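Local coordinates for protein geranyl diphosphate synthase small subunit (Antirrhinum majus, PDB 3QKC) that probably acts as the regulatory, non-catalytic partner of a prenyltransferase that makes geranyl diphosphate, the ten-carbon precursor of monoterpenes, from isopentenyl and dimethylallyl diphosphates, at residues 79-82 with 83-87; 37-40 with 41-45; 190-194 with 195-199; 200-203 with 204-208. All blocks are in the same frame, centred on the assembly; numbering follows the deposited sequence.

Contact 1: 79-82 with 83-87; sequences VAAY and THENL
The ring of Tyr-82 carries the amide of Asn-86 over one face: Asn-86 ND2 stands 3.5 Å above the ring plane of Tyr-82, over its centre. The amide is tilted rather than laid flat, its plane 50° from that of the ring. Tyr-82 CG lies anti to the backbone N (chi1 -177°), which turns the ring to the side where the helix's last turn brings Asn-86 round. Asn-86 ND2 also donates to Tyr-82 O at 2.8 Å, in a nearly straight bond with the carbonyl oxygen in the amide plane. Asn-86 N reaches the same Tyr-82 O at 3.1 Å from the opposite face of the carbonyl. One turn back, Val-79 O is gripped in the same double manner: Thr-83 OG1 bonds to Val-79 O at 2.6 Å from above the carbonyl plane, and Thr-83 N bonds to it from the other face. With alanine at the tyrosine position, Asn-86 ND2 would probably lose the ring that covers it, and a gap would open beside Pro-45 and Ile-99. Glu-85 and His-84 spend their polar ends on other helices of the same chain, Glu-85 OE1 on Gln-157 and His-84 NE2 on Leu-109 O. This is the C-terminal end of helix 68-85 in the all-helical isoprenyl diphosphate synthase fold, where catalytic relatives carry their first aspartate-rich motif. Glu-85 and Asn-86 probably occupy the places of its leading aspartates. Asn-86 N and ND2 together satisfy Tyr-82 O at the helix end, and the ring covers one side of the amide nitrogen.

Contact 2: 37-40 with 41-45; sequences MHHL and TFAAP
His-38 sets its imidazole obliquely against the Phe-42 ring one turn further along helix 34-43. From CB, the chain leaves with CG anti to the backbone N (chi1 -173°), a direction that carries the ring along the helix flank toward Phe-42. His-38 CG passes 3.9 Å from Phe-42 CE1, and on the CD2 side the imidazole faces Phe-42 CD1. At the far end, His-38 CE1 lies 3.5 Å from Phe-42 CE1, while His-38 NE2 is 3.7 Å from Phe-42 CD1. Phe-42 CE1 therefore sits over one face of the imidazole, toward its rim. The ring centroids are 4.5 Å apart and the planes at 44°. His-38 ND1 bonds the backbone oxygen of Ile-25, fixing the rotation of the imidazole, and Lys-22 makes a cation-pi contact with Phe-42. Were the histidine an alanine, the oxygen of Ile-25 would be likely to lose this mate and Phe-42 a neighbour that limits its turning. Thr-41 meanwhile folds its hydroxyl back on its helix, Thr-41 OG1 bonding Met-37 O at 2.6 Å, beside a weak bond from Thr-41 N to the same oxygen. Ala-43 N bonds His-39 O at 2.9 Å before Ala-44 leaves the helical path. The turn that follows probably corresponds to the one that leads, in catalytic relatives, into the basic site for isopentenyl diphosphate. The aromatic pair links successive turns of helix 34-43, the cation-pi contact and the bond to Ile-25 tie it to the end of helix 5-24 and the loop after it, and the threonine's hydroxyl is satisfied within its own helix.

Contact 3: 190-194 with 195-199; sequences CGAIL and GGCDE
Ala-192 and Cys-197 meet across the turn of a helical hairpin, where helix 169-195 ends and the chain reverses toward helix 199-219 of the all-helical prenyltransferase fold. Cys-197 directs its CB back at the helix end, whereas the methyl of Ala-192 leaves the helix flank at an angle to it, and Cys-197 SG comes to 3.8 Å from Ala-192 CB. The cysteine has an unusual first torsion (chi1 -138°), away from the staggered positions, which swings the sulfur over the methyl. Its CB is also close to the backbone, with Cys-197 CB 3.0 Å from Ala-192 O. The other side chains of 190-194 turn elsewhere: Cys-190 and Leu-194 lie on Ala-70 of helix 68-85, and Ile-193 packs on Arg-139 and Glu-143 of helix 134-148. Beyond the turn, Glu-199 forms a salt bridge with Arg-139, so helix 134-148 touches both arms.

Two glycines make the reversal. Gly-195 N closes the last full helical turn on Gly-191 O at 2.7 Å, and a CB on Gly-195 would stand only 3.0 Å from Gly-191 O. Gly-196 then adopts a positive phi of 74°, a conformation that costs a glycine little, and takes the backbone off the helical path. Asp-198 follows at the N-cap position of the next helix, though its carboxylate makes no capping bond. The turn tightens in its final bond: Gly-196 N donates to Ile-193 O at 3.1 Å, approaching from well above the carbonyl plane, 65° out of it.

Contact 4: 200-203 with 204-208; sequences DKIE and KLRRF
Two guanidinium groups flank Glu-203. That of Arg-206 meets the glutamate backbone at its edge, Arg-206 NH2 standing 3.6 Å from Glu-203 CA, near the guanidinium plane. Ile-202 CG2 approaches the same group obliquely, 4.0 Å from Arg-206 NH1. The guanidinium of Arg-207 presents a face to Glu-203 O, and Lys-204 CA lies 3.9 Å above its plane, toward the rim. Although Arg-207 NH1 passes 3.4 Å from Glu-203 O, the angle is too poor for a hydrogen bond. Arg-206 CG runs anti to the backbone N (chi1 -163°), and the bend at chi3 (-89°) brings the guanidinium back beside Glu-203 CA.

Neither arginine touches the carboxylate of Glu-203: its OE1 remains 4.7 Å from Arg-207 NH1. Opposite charges at that range could still attract, but the salt bridges run outward, from Arg-206 NH1 to Glu-143 of helix 134-148 and from Arg-207 NE to Glu-240 of helix 227-241. These are the opening turns of helix 199-219, an amphipathic helix in the all-alpha bundle of the isoprenyl diphosphate synthase family. Its buried side carries Ile-202 and Leu-205, which pack on Ile-193 and Ala-192 of helix 169-195; Leu-205 also meets Phe-244. Backbone bonds from four residues ahead hold the turns, with Arg-206 N to Ile-202 O at 2.8 Å and Arg-207 N to Glu-203 O at 2.9 Å. Lys-204 lays the start of its side chain along the previous turn, its CG 3.5 Å from Asp-200 O.

In the fold
From the N terminus, contact 2 comes first, ending helix 34-43, and contact 1 follows at the end of helix 68-85. In each of the four contacts the two segments are consecutive, so none closes a long loop and none nest or cross; all four lie in series. Contacts 2 and 1 nevertheless touch, with Ala-44 and Pro-45 packing against Val-79 and Tyr-82, which ties two helix ends together. Contact 3 makes the reversal after helix 169-195, and contact 4 begins the returning helix 199-219; the two arms pack against each other through their apolar sides. The two pairs lie on opposite sides of the chain's centre, contacts 1 and 3 being about 29 Å apart between centres.

Contact 1: 79-82 with 83-87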
loop_
_atom_site.group_PDB
_atom_site.type_symbol
_atom_site.label_atom_id
_atom_site.label_comp_id
_atom_site.label_asym_id
_atom_site.label_seq_id
_atom_site.Cartn_x
_atom_site.Cartn_y
_atom_site.Cartn_z
ATOM N N VAL A 79 3.967 -8.941 -7.363
ATOM C CA VAL A 79 4.896 -8.210 -8.225
ATOM C C VAL A 79 5.693 -7.205 -7.413
ATOM O O VAL A 79 6.916 -7.081 -7.601
ATOM C CB VAL A 79 4.178 -7.480 -9.408
ATOM C CG1 VAL A 79 5.114 -6.447 -10.072
ATOM C CG2 VAL A 79 3.699 -8.477 -10.442
ATOM N N ALA A 80 5.024 -6.486 -6.516
ATOM C CA ALA A 80 5.753 -5.535 -5.686
ATOM C C ALA A 80 6.824 -6.230 -4.818
ATOM O O ALA A 80 7.981 -5.796 -4.797
ATOM C CB ALA A 80 4.822 -4.661 -4.862
ATOM N N ALA A 81 6.440 -7.302 -4.134
ATOM C CA ALA A 81 7.380 -8.133 -3.359
ATOM C C ALA A 81 8.546 -8.674 -4.215
ATOM O O ALA A 81 9.721 -8.532 -3.843
ATOM C CB ALA A 81 6.622 -9.298 -2.715
ATOM N N TYR A 82 8.208 -9.283 -5.360
ATOM C CA TYR A 82 9.199 -9.858 -6.270
ATOM C C TYR A 82 10.223 -8.812 -6.714
ATOM O O TYR A 82 11.424 -9.050 -6.668
ATOM C CB TYR A 82 8.493 -10.479 -7.489
ATOM C CG TYR A 82 9.396 -11.179 -8.484
ATOM C CD1 TYR A 82 9.841 -12.489 -8.265
ATOM C CD2 TYR A 82 9.789 -10.538 -9.652
ATOM C CE1 TYR A 82 10.661 -13.135 -9.179
ATOM C CE2 TYR A 82 10.626 -11.166 -10.574
ATOM C CZ TYR A 82 11.046 -12.472 -10.327
ATOM O OH TYR A 82 11.856 -13.092 -11.239
ATOM N N THR A 83 9.730 -7.655 -7.148
ATOM C CA THR A 83 10.577 -6.537 -7.573
ATOM C C THR A 83 11.530 -6.093 -6.465
ATOM O O THR A 83 12.732 -5.904 -6.693
ATOM C CB THR A 83 9.723 -5.332 -7.964
ATOM O OG1 THR A 83 8.732 -5.742 -8.913
ATOM C CG2 THR A 83 10.564 -4.222 -8.530
ATOM N N HIS A 84 10.993 -5.901 -5.272
ATOM C CA HIS A 84 11.828 -5.445 -4.168
ATOM C C HIS A 84 12.830 -6.481 -3.668
ATOM O O HIS A 84 13.911 -6.114 -3.218
ATOM C CB HIS A 84 10.971 -4.893 -3.046
ATOM C CG HIS A 84 10.507 -3.497 -3.298
ATOM N ND1 HIS A 84 9.844 -2.752 -2.355
ATOM C CD2 HIS A 84 10.649 -2.695 -4.380
ATOM C CE1 HIS A 84 9.580 -1.555 -2.845
ATOM N NE2 HIS A 84 10.054 -1.495 -4.076
ATOM N N GLU A 85 12.468 -7.755 -3.772
ATOM C CA GLU A 85 13.332 -8.864 -3.412
ATOM C C GLU A 85 14.523 -9.012 -4.348
ATOM O O GLU A 85 15.565 -9.503 -3.941
ATOM C CB GLU A 85 12.549 -10.176 -3.435
ATOM C CG GLU A 85 11.917 -10.567 -2.098
ATOM C CD GLU A 85 10.736 -11.527 -2.277
ATOM O OE1 GLU A 85 9.722 -11.343 -1.597
ATOM O OE2 GLU A 85 10.806 -12.446 -3.118
ATOM N N ASN A 86 14.335 -8.638 -5.612
ATOM C CA ASN A 86 15.383 -8.761 -6.612
ATOM C C ASN A 86 16.057 -7.433 -6.831
ATOM O O ASN A 86 16.926 -7.312 -7.680
ATOM C CB ASN A 86 14.809 -9.306 -7.914
ATOM C CG ASN A 86 14.431 -10.777 -7.816
ATOM O OD1 ASN A 86 15.274 -11.650 -7.994
ATOM N ND2 ASN A 86 13.169 -11.050 -7.539
ATOM N N LEU A 87 15.670 -6.441 -6.036
ATOM C CA LEU A 87 16.248 -5.110 -6.116
ATOM C C LEU A 87 17.730 -5.070 -5.669
ATOM O O LEU A 87 18.048 -5.399 -4.524
ATOM C CB LEU A 87 15.411 -4.154 -5.282
ATOM C CG LEU A 87 15.851 -2.703 -5.196
ATOM C CD1 LEU A 87 15.822 -2.096 -6.569
ATOM C CD2 LEU A 87 14.894 -1.963 -4.266
#

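Contact 2: 37-40 with 41-45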
loop_
_atom_site.group_PDB
_atom_site.type_symbol
_atom_site.label_atom_id
_atom_site.label_comp_id
_atom_site.label_asym_id
_atom_site.label_seq_id
_atom_site.Cartn_x
_atom_site.Cartn_y
_atom_site.Cartn_z
ATOM N N MET A 37 6.047 0.401 -14.450
ATOM C CA MET A 37 4.889 -0.314 -13.862
ATOM C C MET A 37 4.278 -1.353 -14.799
ATOM O O MET A 37 4.001 -2.477 -14.386
ATOM C CB MET A 37 3.809 0.648 -13.347
ATOM C CG MET A 37 2.669 -0.059 -12.600
ATOM S SD MET A 37 1.469 1.030 -11.784
ATOM C CE MET A 37 2.531 2.441 -11.400
ATOM N N HIS A 38 4.045 -0.981 -16.053
ATOM C CA HIS A 38 3.529 -1.923 -17.032
ATOM C C HIS A 38 4.526 -3.057 -17.275
ATOM O O HIS A 38 4.162 -4.239 -17.249
ATOM C CB HIS A 38 3.206 -1.210 -18.343
ATOM C CG HIS A 38 2.525 -2.081 -19.346
ATOM N ND1 HIS A 38 1.157 -2.090 -19.508
ATOM C CD2 HIS A 38 3.016 -2.988 -20.222
ATOM C CE1 HIS A 38 0.836 -2.953 -20.456
ATOM N NE2 HIS A 38 1.944 -3.512 -20.903
ATOM N N HIS A 39 5.786 -2.709 -17.488
ATOM C CA HIS A 39 6.782 -3.729 -17.736
ATOM C C HIS A 39 6.915 -4.772 -16.603
ATOM O O HIS A 39 6.824 -5.969 -16.851
ATOM C CB HIS A 39 8.135 -3.114 -18.064
ATOM C CG HIS A 39 9.171 -4.133 -18.415
ATOM N ND1 HIS A 39 10.172 -4.511 -17.544
ATOM C CD2 HIS A 39 9.342 -4.880 -19.533
ATOM C CE1 HIS A 39 10.920 -5.439 -18.114
ATOM N NE2 HIS A 39 10.436 -5.684 -19.318
ATOM N N LEU A 40 7.112 -4.321 -15.371
ATOM C CA LEU A 40 7.382 -5.246 -14.253
ATOM C C LEU A 40 6.207 -6.164 -13.963
ATOM O O LEU A 40 6.397 -7.339 -13.693
ATOM C CB LEU A 40 7.824 -4.484 -13.008
ATOM C CG LEU A 40 9.097 -3.678 -13.271
ATOM C CD1 LEU A 40 9.607 -3.040 -11.989
ATOM C CD2 LEU A 40 10.164 -4.572 -13.887
ATOM N N THR A 41 4.998 -5.630 -14.087
ATOM C CA THR A 41 3.765 -6.370 -13.841
ATOM C C THR A 41 3.614 -7.586 -14.761
ATOM O O THR A 41 3.315 -8.690 -14.291
ATOM C CB THR A 41 2.542 -5.427 -13.952
ATOM O OG1 THR A 41 2.710 -4.338 -13.040
ATOM C CG2 THR A 41 1.222 -6.141 -13.652
ATOM N N PHE A 42 3.832 -7.386 -16.053
ATOM C CA PHE A 42 3.669 -8.460 -17.041
ATOM C C PHE A 42 4.933 -9.259 -17.359
ATOM O O PHE A 42 4.857 -10.281 -18.042
ATOM C CB PHE A 42 3.028 -7.915 -18.324
ATOM C CG PHE A 42 1.770 -7.138 -18.062
ATOM C CD1 PHE A 42 1.806 -5.755 -17.946
ATOM C CD2 PHE A 42 0.565 -7.787 -17.891
ATOM C CE1 PHE A 42 0.644 -5.034 -17.663
ATOM C CE2 PHE A 42 -0.598 -7.076 -17.610
ATOM C CZ PHE A 42 -0.558 -5.703 -17.498
ATOM N N ALA A 43 6.085 -8.807 -16.873
ATOM C CA ALA A 43 7.307 -9.619 -16.992
ATOM C C ALA A 43 7.461 -10.564 -15.794
ATOM O O ALA A 43 8.193 -11.550 -15.863
ATOM C CB ALA A 43 8.546 -8.737 -17.117
ATOM N N ALA A 44 6.796 -10.250 -14.690
ATOM C CA ALA A 44 6.998 -11.012 -13.460
ATOM C C ALA A 44 6.403 -12.423 -13.569
ATOM O O ALA A 44 5.376 -12.600 -14.217
ATOM C CB ALA A 44 6.385 -10.281 -12.310
ATOM N N PRO A 45 7.042 -13.428 -12.925
ATOM C CA PRO A 45 6.387 -14.748 -12.835
ATOM C C PRO A 45 5.008 -14.604 -12.188
ATOM O O PRO A 45 4.814 -13.740 -11.335
ATOM C CB PRO A 45 7.320 -15.558 -11.924
ATOM C CG PRO A 45 8.659 -14.843 -12.000
ATOM C CD PRO A 45 8.319 -13.389 -12.190
#

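Contact 3: 190-194 with 195-199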
loop_
_atom_site.group_PDB
_atom_site.type_symbol
_atom_site.label_atom_id
_atom_site.label_comp_id
_atom_site.label_asym_id
_atom_site.label_seq_id
_atom_site.Cartn_x
_atom_site.Cartn_y
_atom_site.Cartn_z
ATOM N N CYS A 190 -10.294 -13.415 0.045
ATOM C CA CYS A 190 -10.916 -12.378 -0.806
ATOM C C CYS A 190 -11.964 -12.974 -1.734
ATOM O O CYS A 190 -13.076 -12.472 -1.831
ATOM C CB CYS A 190 -9.872 -11.665 -1.658
ATOM S SG CYS A 190 -8.912 -10.422 -0.799
ATOM N N GLY A 191 -11.595 -14.039 -2.434
ATOM C CA GLY A 191 -12.550 -14.777 -3.250
ATOM C C GLY A 191 -13.837 -15.047 -2.492
ATOM O O GLY A 191 -14.934 -14.709 -2.956
ATOM N N ALA A 192 -13.691 -15.627 -1.305
ATOM C CA ALA A 192 -14.827 -16.017 -0.491
ATOM C C ALA A 192 -15.635 -14.804 -0.024
ATOM O O ALA A 192 -16.864 -14.813 -0.087
ATOM C CB ALA A 192 -14.356 -16.882 0.696
ATOM N N ILE A 193 -14.941 -13.751 0.414
ATOM C CA ILE A 193 -15.596 -12.539 0.889
ATOM C C ILE A 193 -16.412 -11.937 -0.239
ATOM O O ILE A 193 -17.593 -11.605 -0.059
ATOM C CB ILE A 193 -14.595 -11.486 1.441
ATOM C CG1 ILE A 193 -14.079 -11.904 2.827
ATOM C CG2 ILE A 193 -15.257 -10.104 1.543
ATOM C CD1 ILE A 193 -12.726 -11.260 3.205
ATOM N N LEU A 194 -15.786 -11.824 -1.404
ATOM C CA LEU A 194 -16.437 -11.211 -2.559
ATOM C C LEU A 194 -17.509 -12.126 -3.096
ATOM O O LEU A 194 -18.490 -11.671 -3.674
ATOM C CB LEU A 194 -15.406 -10.824 -3.632
ATOM C CG LEU A 194 -14.447 -9.755 -3.065
ATOM C CD1 LEU A 194 -13.103 -9.681 -3.819
ATOM C CD2 LEU A 194 -15.127 -8.379 -3.010
ATOM N N GLY A 195 -17.336 -13.422 -2.852
ATOM C CA GLY A 195 -18.306 -14.416 -3.276
ATOM C C GLY A 195 -19.570 -14.377 -2.434
ATOM O O GLY A 195 -20.571 -14.968 -2.813
ATOM N N GLY A 196 -19.521 -13.673 -1.301
ATOM C CA GLY A 196 -20.640 -13.633 -0.360
ATOM C C GLY A 196 -20.679 -14.960 0.362
ATOM O O GLY A 196 -21.213 -15.944 -0.150
ATOM N N CYS A 197 -20.101 -14.994 1.553
ATOM C CA CYS A 197 -19.776 -16.269 2.174
ATOM C C CYS A 197 -20.076 -16.242 3.656
ATOM O O CYS A 197 -20.180 -15.171 4.246
ATOM C CB CYS A 197 -18.286 -16.535 1.979
ATOM S SG CYS A 197 -17.856 -18.202 1.546
ATOM N N ASP A 198 -20.215 -17.425 4.253
ATOM C CA ASP A 198 -20.296 -17.531 5.712
ATOM C C ASP A 198 -18.981 -17.057 6.327
ATOM O O ASP A 198 -17.910 -17.338 5.798
ATOM C CB ASP A 198 -20.557 -18.978 6.148
ATOM C CG ASP A 198 -22.041 -19.321 6.230
ATOM O OD1 ASP A 198 -22.754 -19.237 5.201
ATOM O OD2 ASP A 198 -22.491 -19.704 7.333
ATOM N N GLU A 199 -19.074 -16.336 7.440
ATOM C CA GLU A 199 -17.916 -16.013 8.270
ATOM C C GLU A 199 -17.038 -17.248 8.488
ATOM O O GLU A 199 -15.818 -17.185 8.359
ATOM C CB GLU A 199 -18.385 -15.474 9.628
ATOM C CG GLU A 199 -18.954 -14.052 9.613
ATOM C CD GLU A 199 -17.869 -12.990 9.687
ATOM O OE1 GLU A 199 -18.098 -11.927 10.319
ATOM O OE2 GLU A 199 -16.777 -13.222 9.119
#

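Contact 4: 200-203 with 204-208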
loop_
_atom_site.group_PDB
_atom_site.type_symbol
_atom_site.label_atom_id
_atom_site.label_comp_id
_atom_site.label_asym_id
_atom_site.label_seq_id
_atom_site.Cartn_x
_atom_site.Cartn_y
_atom_site.Cartn_z
ATOM N N ASP A 200 -17.681 -18.369 8.815
ATOM C CA ASP A 200 -17.010 -19.653 9.020
ATOM C C ASP A 200 -16.352 -20.173 7.741
ATOM O O ASP A 200 -15.272 -20.766 7.788
ATOM C CB ASP A 200 -18.008 -20.709 9.529
ATOM C CG ASP A 200 -18.737 -20.286 10.807
ATOM O OD1 ASP A 200 -18.615 -19.117 11.238
ATOM O OD2 ASP A 200 -19.448 -21.140 11.382
ATOM N N LYS A 201 -17.007 -19.963 6.604
ATOM C CA LYS A 201 -16.494 -20.468 5.334
ATOM C C LYS A 201 -15.357 -19.619 4.770
ATOM O O LYS A 201 -14.608 -20.077 3.910
ATOM C CB LYS A 201 -17.617 -20.627 4.309
ATOM C CG LYS A 201 -18.547 -21.804 4.601
ATOM C CD LYS A 201 -19.534 -22.077 3.461
ATOM C CE LYS A 201 -20.644 -21.034 3.403
ATOM N NZ LYS A 201 -21.975 -21.649 3.109
ATOM N N ILE A 202 -15.229 -18.384 5.251
ATOM C CA ILE A 202 -14.092 -17.548 4.867
ATOM C C ILE A 202 -12.824 -18.068 5.555
ATOM O O ILE A 202 -11.802 -18.285 4.904
ATOM C CB ILE A 202 -14.313 -16.060 5.215
ATOM C CG1 ILE A 202 -15.572 -15.520 4.523
ATOM C CG2 ILE A 202 -13.086 -15.245 4.830
ATOM C CD1 ILE A 202 -16.041 -14.161 5.034
ATOM N N GLU A 203 -12.918 -18.265 6.871
ATOM C CA GLU A 203 -11.841 -18.833 7.681
ATOM C C GLU A 203 -11.309 -20.135 7.067
ATOM O O GLU A 203 -10.100 -20.357 7.016
ATOM C CB GLU A 203 -12.326 -19.072 9.131
ATOM C CG GLU A 203 -12.651 -17.776 9.920
ATOM C CD GLU A 203 -13.626 -17.969 11.094
ATOM O OE1 GLU A 203 -13.691 -19.073 11.688
ATOM O OE2 GLU A 203 -14.337 -16.999 11.436
ATOM N N LYS A 204 -12.220 -20.980 6.585
ATOM C CA LYS A 204 -11.847 -22.273 6.022
ATOM C C LYS A 204 -11.054 -22.140 4.717
ATOM O O LYS A 204 -10.019 -22.790 4.550
ATOM C CB LYS A 204 -13.075 -23.170 5.845
ATOM C CG LYS A 204 -13.586 -23.787 7.158
ATOM C CD LYS A 204 -14.538 -24.944 6.913
ATOM C CE LYS A 204 -14.739 -25.790 8.170
ATOM N NZ LYS A 204 -13.668 -26.821 8.343
ATOM N N LEU A 205 -11.531 -21.289 3.808
ATOM C CA LEU A 205 -10.815 -21.042 2.558
ATOM C C LEU A 205 -9.513 -20.317 2.818
ATOM O O LEU A 205 -8.530 -20.523 2.097
ATOM C CB LEU A 205 -11.682 -20.289 1.547
ATOM C CG LEU A 205 -12.566 -21.259 0.747
ATOM C CD1 LEU A 205 -13.870 -20.602 0.305
ATOM C CD2 LEU A 205 -11.805 -21.896 -0.442
ATOM N N ARG A 206 -9.501 -19.492 3.868
ATOM C CA ARG A 206 -8.279 -18.815 4.274
ATOM C C ARG A 206 -7.229 -19.842 4.681
ATOM O O ARG A 206 -6.083 -19.780 4.227
ATOM C CB ARG A 206 -8.520 -17.814 5.410
ATOM C CG ARG A 206 -7.366 -16.814 5.570
ATOM C CD ARG A 206 -7.499 -15.996 6.841
ATOM N NE ARG A 206 -8.273 -14.767 6.655
ATOM C CZ ARG A 206 -9.548 -14.618 7.019
ATOM N NH1 ARG A 206 -10.167 -13.461 6.827
ATOM N NH2 ARG A 206 -10.208 -15.620 7.582
ATOM N N ARG A 207 -7.634 -20.791 5.527
ATOM C CA ARG A 207 -6.750 -21.873 5.946
ATOM C C ARG A 207 -6.345 -22.703 4.735
ATOM O O ARG A 207 -5.170 -23.040 4.580
ATOM C CB ARG A 207 -7.393 -22.745 7.033
ATOM C CG ARG A 207 -7.555 -22.026 8.370
ATOM C CD ARG A 207 -7.755 -22.995 9.547
ATOM N NE ARG A 207 -9.006 -23.762 9.469
ATOM C CZ ARG A 207 -10.223 -23.265 9.705
ATOM N NH1 ARG A 207 -10.393 -21.985 10.013
ATOM N NH2 ARG A 207 -11.283 -24.049 9.610
ATOM N N PHE A 208 -7.307 -22.993 3.858
ATOM C CA PHE A 208 -6.981 -23.678 2.611
ATOM C C PHE A 208 -5.832 -23.000 1.877
ATOM O O PHE A 208 -4.847 -23.651 1.543
ATOM C CB PHE A 208 -8.175 -23.798 1.661
ATOM C CG PHE A 208 -7.817 -24.473 0.362
ATOM C CD1 PHE A 208 -7.747 -25.866 0.284
ATOM C CD2 PHE A 208 -7.487 -23.718 -0.769
ATOM C CE1 PHE A 208 -7.382 -26.502 -0.915
ATOM C CE2 PHE A 208 -7.122 -24.346 -1.965
ATOM C CZ PHE A 208 -7.073 -25.740 -2.039
#